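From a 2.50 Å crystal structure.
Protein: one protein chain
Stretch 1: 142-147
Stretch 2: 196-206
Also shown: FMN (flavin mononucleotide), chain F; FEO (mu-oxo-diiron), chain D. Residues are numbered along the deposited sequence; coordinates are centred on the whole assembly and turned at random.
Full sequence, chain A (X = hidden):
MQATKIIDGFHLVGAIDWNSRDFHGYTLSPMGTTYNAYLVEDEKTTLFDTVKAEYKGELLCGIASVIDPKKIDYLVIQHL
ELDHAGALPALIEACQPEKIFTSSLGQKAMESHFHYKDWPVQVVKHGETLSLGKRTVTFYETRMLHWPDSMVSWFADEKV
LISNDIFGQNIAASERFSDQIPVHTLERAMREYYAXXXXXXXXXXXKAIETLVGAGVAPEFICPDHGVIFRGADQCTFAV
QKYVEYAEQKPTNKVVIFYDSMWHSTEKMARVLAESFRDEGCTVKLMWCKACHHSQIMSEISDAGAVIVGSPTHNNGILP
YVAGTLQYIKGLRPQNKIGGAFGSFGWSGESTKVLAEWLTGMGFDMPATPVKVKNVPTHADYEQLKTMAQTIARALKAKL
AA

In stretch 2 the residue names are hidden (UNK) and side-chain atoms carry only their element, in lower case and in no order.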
# COMPACT_ATOMS: atom_id res chain seq x y z
N THR A 142 13.53 -2.63 29.84
CA THR A 142 12.66 -1.69 29.15
C THR A 142 11.77 -2.46 28.18
O THR A 142 11.73 -2.14 26.99
CB THR A 142 13.47 -0.62 28.41
OG1 THR A 142 14.61 -1.21 27.77
CG2 THR A 142 14.03 0.40 29.38
N ARG A 143 11.07 -3.47 28.71
CA ARG A 143 10.20 -4.31 27.89
C ARG A 143 9.25 -3.45 27.05
O ARG A 143 8.80 -2.41 27.53
CB ARG A 143 9.42 -5.30 28.75
CG ARG A 143 10.14 -5.76 30.00
CD ARG A 143 10.47 -7.24 30.01
NE ARG A 143 9.61 -8.03 30.87
CZ ARG A 143 9.90 -8.85 31.87
NH1 ARG A 143 11.14 -9.08 32.27
NH2 ARG A 143 8.90 -9.47 32.51
N MET A 144 8.99 -3.91 25.84
CA MET A 144 8.17 -3.32 24.80
C MET A 144 8.66 -1.93 24.39
O MET A 144 7.89 -1.09 23.95
CB MET A 144 6.70 -3.22 25.23
CG MET A 144 6.10 -4.59 25.53
SD MET A 144 6.80 -5.90 24.50
CE MET A 144 6.19 -5.41 22.89
N LEU A 145 9.96 -1.71 24.53
CA LEU A 145 10.60 -0.50 24.02
C LEU A 145 11.79 -0.87 23.14
O LEU A 145 12.93 -0.63 23.56
CB LEU A 145 11.06 0.39 25.16
CG LEU A 145 9.98 1.05 26.02
CD1 LEU A 145 10.61 2.04 26.99
CD2 LEU A 145 8.94 1.75 25.16
N HIS A 146 11.55 -1.43 21.97
CA HIS A 146 10.23 -1.68 21.42
C HIS A 146 9.92 -3.17 21.30
O HIS A 146 8.90 -3.55 20.73
CB HIS A 146 10.13 -1.04 20.03
CG HIS A 146 11.15 -1.66 19.11
ND1 HIS A 146 10.86 -2.67 18.23
CD2 HIS A 146 12.46 -1.38 18.96
CE1 HIS A 146 11.96 -3.00 17.57
NE2 HIS A 146 12.95 -2.23 17.99
N TRP A 147 10.79 -4.02 21.82
CA TRP A 147 10.53 -5.46 21.88
C TRP A 147 10.55 -5.92 23.34
O TRP A 147 11.05 -5.23 24.23
CB TRP A 147 11.56 -6.25 21.09
CG TRP A 147 11.33 -6.37 19.62
CD1 TRP A 147 10.43 -5.70 18.85
CD2 TRP A 147 12.03 -7.26 18.74
NE1 TRP A 147 10.53 -6.10 17.54
CE2 TRP A 147 11.51 -7.06 17.44
CE3 TRP A 147 13.05 -8.19 18.91
CZ2 TRP A 147 11.97 -7.77 16.34
CZ3 TRP A 147 13.52 -8.90 17.82
CH2 TRP A 147 12.97 -8.68 16.55
N UNK A 196 7.10 6.09 14.35
CA UNK A 196 6.92 4.88 13.54
C UNK A 196 7.38 3.59 14.18
O UNK A 196 7.22 2.54 13.55
c UNK A 196 7.65 5.07 12.20
n UNK A 196 7.23 7.28 11.35
o UNK A 196 5.82 5.60 10.76
c UNK A 196 6.82 6.02 11.35
N UNK A 197 7.92 3.59 15.40
CA UNK A 197 8.20 2.29 16.01
C UNK A 197 7.88 2.21 17.50
O UNK A 197 7.45 1.16 17.98
c UNK A 197 10.59 2.99 16.21
c UNK A 197 10.01 0.56 16.51
c UNK A 197 10.60 -0.48 15.58
c UNK A 197 9.66 1.88 15.80
N UNK A 198 8.08 3.28 18.26
CA UNK A 198 7.83 3.21 19.70
C UNK A 198 6.42 3.64 20.07
O UNK A 198 5.94 3.28 21.15
c UNK A 198 8.67 3.87 21.97
c UNK A 198 10.25 3.80 20.05
c UNK A 198 8.83 4.09 20.48
N UNK A 199 5.73 4.39 19.23
CA UNK A 199 4.45 4.98 19.56
C UNK A 199 3.44 4.04 20.20
O UNK A 199 2.79 4.41 21.19
o UNK A 199 3.38 7.83 18.94
c UNK A 199 2.89 6.73 18.72
c UNK A 199 3.79 5.57 18.30
n UNK A 199 1.60 6.44 18.83
N UNK A 200 3.22 2.83 19.72
CA UNK A 200 2.23 1.97 20.39
C UNK A 200 2.60 1.70 21.85
O UNK A 200 1.71 1.31 22.62
c UNK A 200 3.83 2.17 18.56
c UNK A 200 3.59 0.71 18.88
c UNK A 200 2.27 0.67 19.59
N UNK A 201 3.84 1.90 22.25
CA UNK A 201 4.28 1.66 23.62
C UNK A 201 4.56 2.96 24.35
O UNK A 201 5.48 3.10 25.14
c UNK A 201 5.96 -0.43 21.45
c UNK A 201 5.51 0.75 23.63
o UNK A 201 4.77 -3.59 20.10
c UNK A 201 5.32 -0.41 22.68
c UNK A 201 4.96 -2.53 20.96
c UNK A 201 4.31 -2.54 22.17
c UNK A 201 5.78 -1.49 20.58
c UNK A 201 4.50 -1.47 23.03
N UNK A 202 3.71 3.95 24.07
CA UNK A 202 3.73 5.21 24.80
C UNK A 202 3.69 4.99 26.31
O UNK A 202 4.55 5.52 27.03
c UNK A 202 2.58 6.09 24.31
N UNK A 203 2.75 4.23 26.86
CA UNK A 203 2.71 4.05 28.32
C UNK A 203 4.02 3.48 28.86
O UNK A 203 4.56 3.98 29.85
c UNK A 203 1.59 3.04 28.56
c UNK A 203 0.80 2.98 27.30
c UNK A 203 1.66 3.49 26.20
N UNK A 204 4.52 2.42 28.22
CA UNK A 204 5.78 1.85 28.73
C UNK A 204 6.86 2.92 28.66
O UNK A 204 7.74 2.99 29.51
c UNK A 204 4.03 -0.59 27.47
o UNK A 204 3.50 0.45 27.09
c UNK A 204 5.33 -0.60 28.24
c UNK A 204 6.20 0.61 27.95
n UNK A 204 3.47 -1.77 27.23
N UNK A 205 6.74 3.74 27.62
CA UNK A 205 7.70 4.82 27.42
C UNK A 205 7.76 5.66 28.69
O UNK A 205 8.81 5.94 29.25
c UNK A 205 7.33 5.71 26.23
c UNK A 205 8.30 6.87 26.12
o UNK A 205 7.43 4.96 25.01
N UNK A 206 6.56 6.06 29.12
CA UNK A 206 6.45 6.91 30.30
C UNK A 206 6.90 6.19 31.56
O UNK A 206 7.65 6.74 32.37
c UNK A 206 5.40 9.67 29.32
c UNK A 206 4.59 8.38 29.31
c UNK A 206 5.02 7.43 30.43
c UNK A 206 3.11 8.68 29.43
N1 FMN F . 6.03 -9.44 16.93
C2 FMN F . 4.79 -9.77 17.28
O2 FMN F . 4.51 -10.88 17.65
N3 FMN F . 3.82 -8.77 17.53
C4 FMN F . 4.03 -7.46 17.15
O4 FMN F . 3.08 -6.72 17.20
C4A FMN F . 5.26 -7.19 16.41
N5 FMN F . 5.58 -5.92 16.08
C5A FMN F . 6.78 -5.71 15.46
C6 FMN F . 6.99 -4.46 14.82
C7 FMN F . 8.24 -4.13 14.34
C7M FMN F . 8.54 -2.74 13.84
C8 FMN F . 9.23 -5.16 14.17
C8M FMN F . 10.62 -4.81 13.70
C9 FMN F . 9.00 -6.42 14.72
C9A FMN F . 7.74 -6.73 15.23
N10 FMN F . 7.41 -8.04 15.70
C10 FMN F . 6.21 -8.29 16.23
C1' FMN F . 8.44 -9.10 15.59
C2' FMN F . 8.45 -9.75 14.19
O2' FMN F . 7.17 -10.34 13.96
C3' FMN F . 9.50 -10.84 14.19
O3' FMN F . 10.78 -10.21 14.21
C4' FMN F . 9.40 -11.67 12.90
O4' FMN F . 10.33 -12.76 12.93
C5' FMN F . 9.76 -10.74 11.75
O5' FMN F . 9.56 -11.54 10.41
P FMN F . 10.24 -11.14 9.12
O1P FMN F . 9.53 -11.96 8.05
O2P FMN F . 10.31 -9.76 8.96
O3P FMN F . 11.63 -11.60 9.15
FE1 FEO D . 17.46 -0.91 15.76
FE2 FEO D . 14.76 -2.48 17.00
O FEO D . 16.76 -2.50 15.96
O HOH W 1 19.51 -1.83 16.70

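At position 196 there are two carbons, the second holding one oxygen and one nitrogen; the group lies out of reach of stretch 1. This is the short amide of Asn 196, and both its polar atoms are satisfied elsewhere in the structure.

Position 197 has four carbons forked at the first, with one arm two carbons long. Its CB points toward stretch 1, and the long arm ends over one face of the His 146 ring, its last carbon 3.4 Å from ND1 of His 146. The pattern fixes Ile 197. CD1 of Ile 197 sits 3.5 Å from the centroid of the His 146 ring, 14° off the normal, a CH-pi contact. The same CD1 of Ile 197 lies 3.5 Å from C7M of FMN, so one methyl packs against both the metal-binding His 146 and the flavin.

Position 198 shows one carbon carrying two more. Its CB points sideways, yet one carbon of the fork at 198 comes 3.8 Å from CD2 of Leu 145. This compact fork is Val 198, and the carbon is its CG1.

At 199 there are again two carbons, with an oxygen and a nitrogen on the second, and none touches stretch 1: Asn 199. At 200 three carbons close a ring onto the backbone nitrogen, also without contact, giving Pro 200.

Position 201 has one carbon and then a six-carbon ring bearing an oxygen. Its CB points toward stretch 1, and the ring lies against the backbone of Met 144, whose C sits over one face; CE of Met 144 also reaches the ring. This is Tyr 201. O of Met 144 comes within 2.9 Å of CG of Tyr 201, CE of Met 144 lies 3.5 Å from CE1 of Tyr 201, and the sulfur approaches the ring obliquely.

Position 202 has a single carbon, its CA-to-CB bond pointing away: Ala 202. Position 203 repeats the three-carbon ring closed on nitrogen, exposed and free of the contact: Pro 203.

Position 204 has three carbons, the third carrying oxygen and nitrogen. Its CB points toward stretch 1, and the nitrogen at 204 lies 4.1 Å from CB of Met 144, a contact without a hydrogen bond. Hence Gln 204.

At 205 one carbon carries an oxygen and a carbon, and the oxygen at 205 is 3.6 Å from CD2 of Leu 145. This is Thr 205. OG1 of Thr 205 donates to O of Tyr 201 at 2.7 Å, tying the first turn of the helix to its N-cap residue.

Position 206 has four carbons forked at the second; the CA-to-CB bond points away from stretch 1 and nothing there touches it: Leu 206.

No hydrogen bond crosses this contact; it is made by packing, apolar side chains together with the Met 144 carbonyl set close against the Tyr 201 ring. Leu 145 reaches several residues of stretch 2 through CD2. A cis peptide precedes His 146. The lesson for design is that the isoleucine methyl packs over the face of the His 146 ring while NE2 of His 146, in the ring plane, remains bound to FE2 of the diiron group at 2.1 Å.

Stretch 2 196-206: NIVNPYAPQTL
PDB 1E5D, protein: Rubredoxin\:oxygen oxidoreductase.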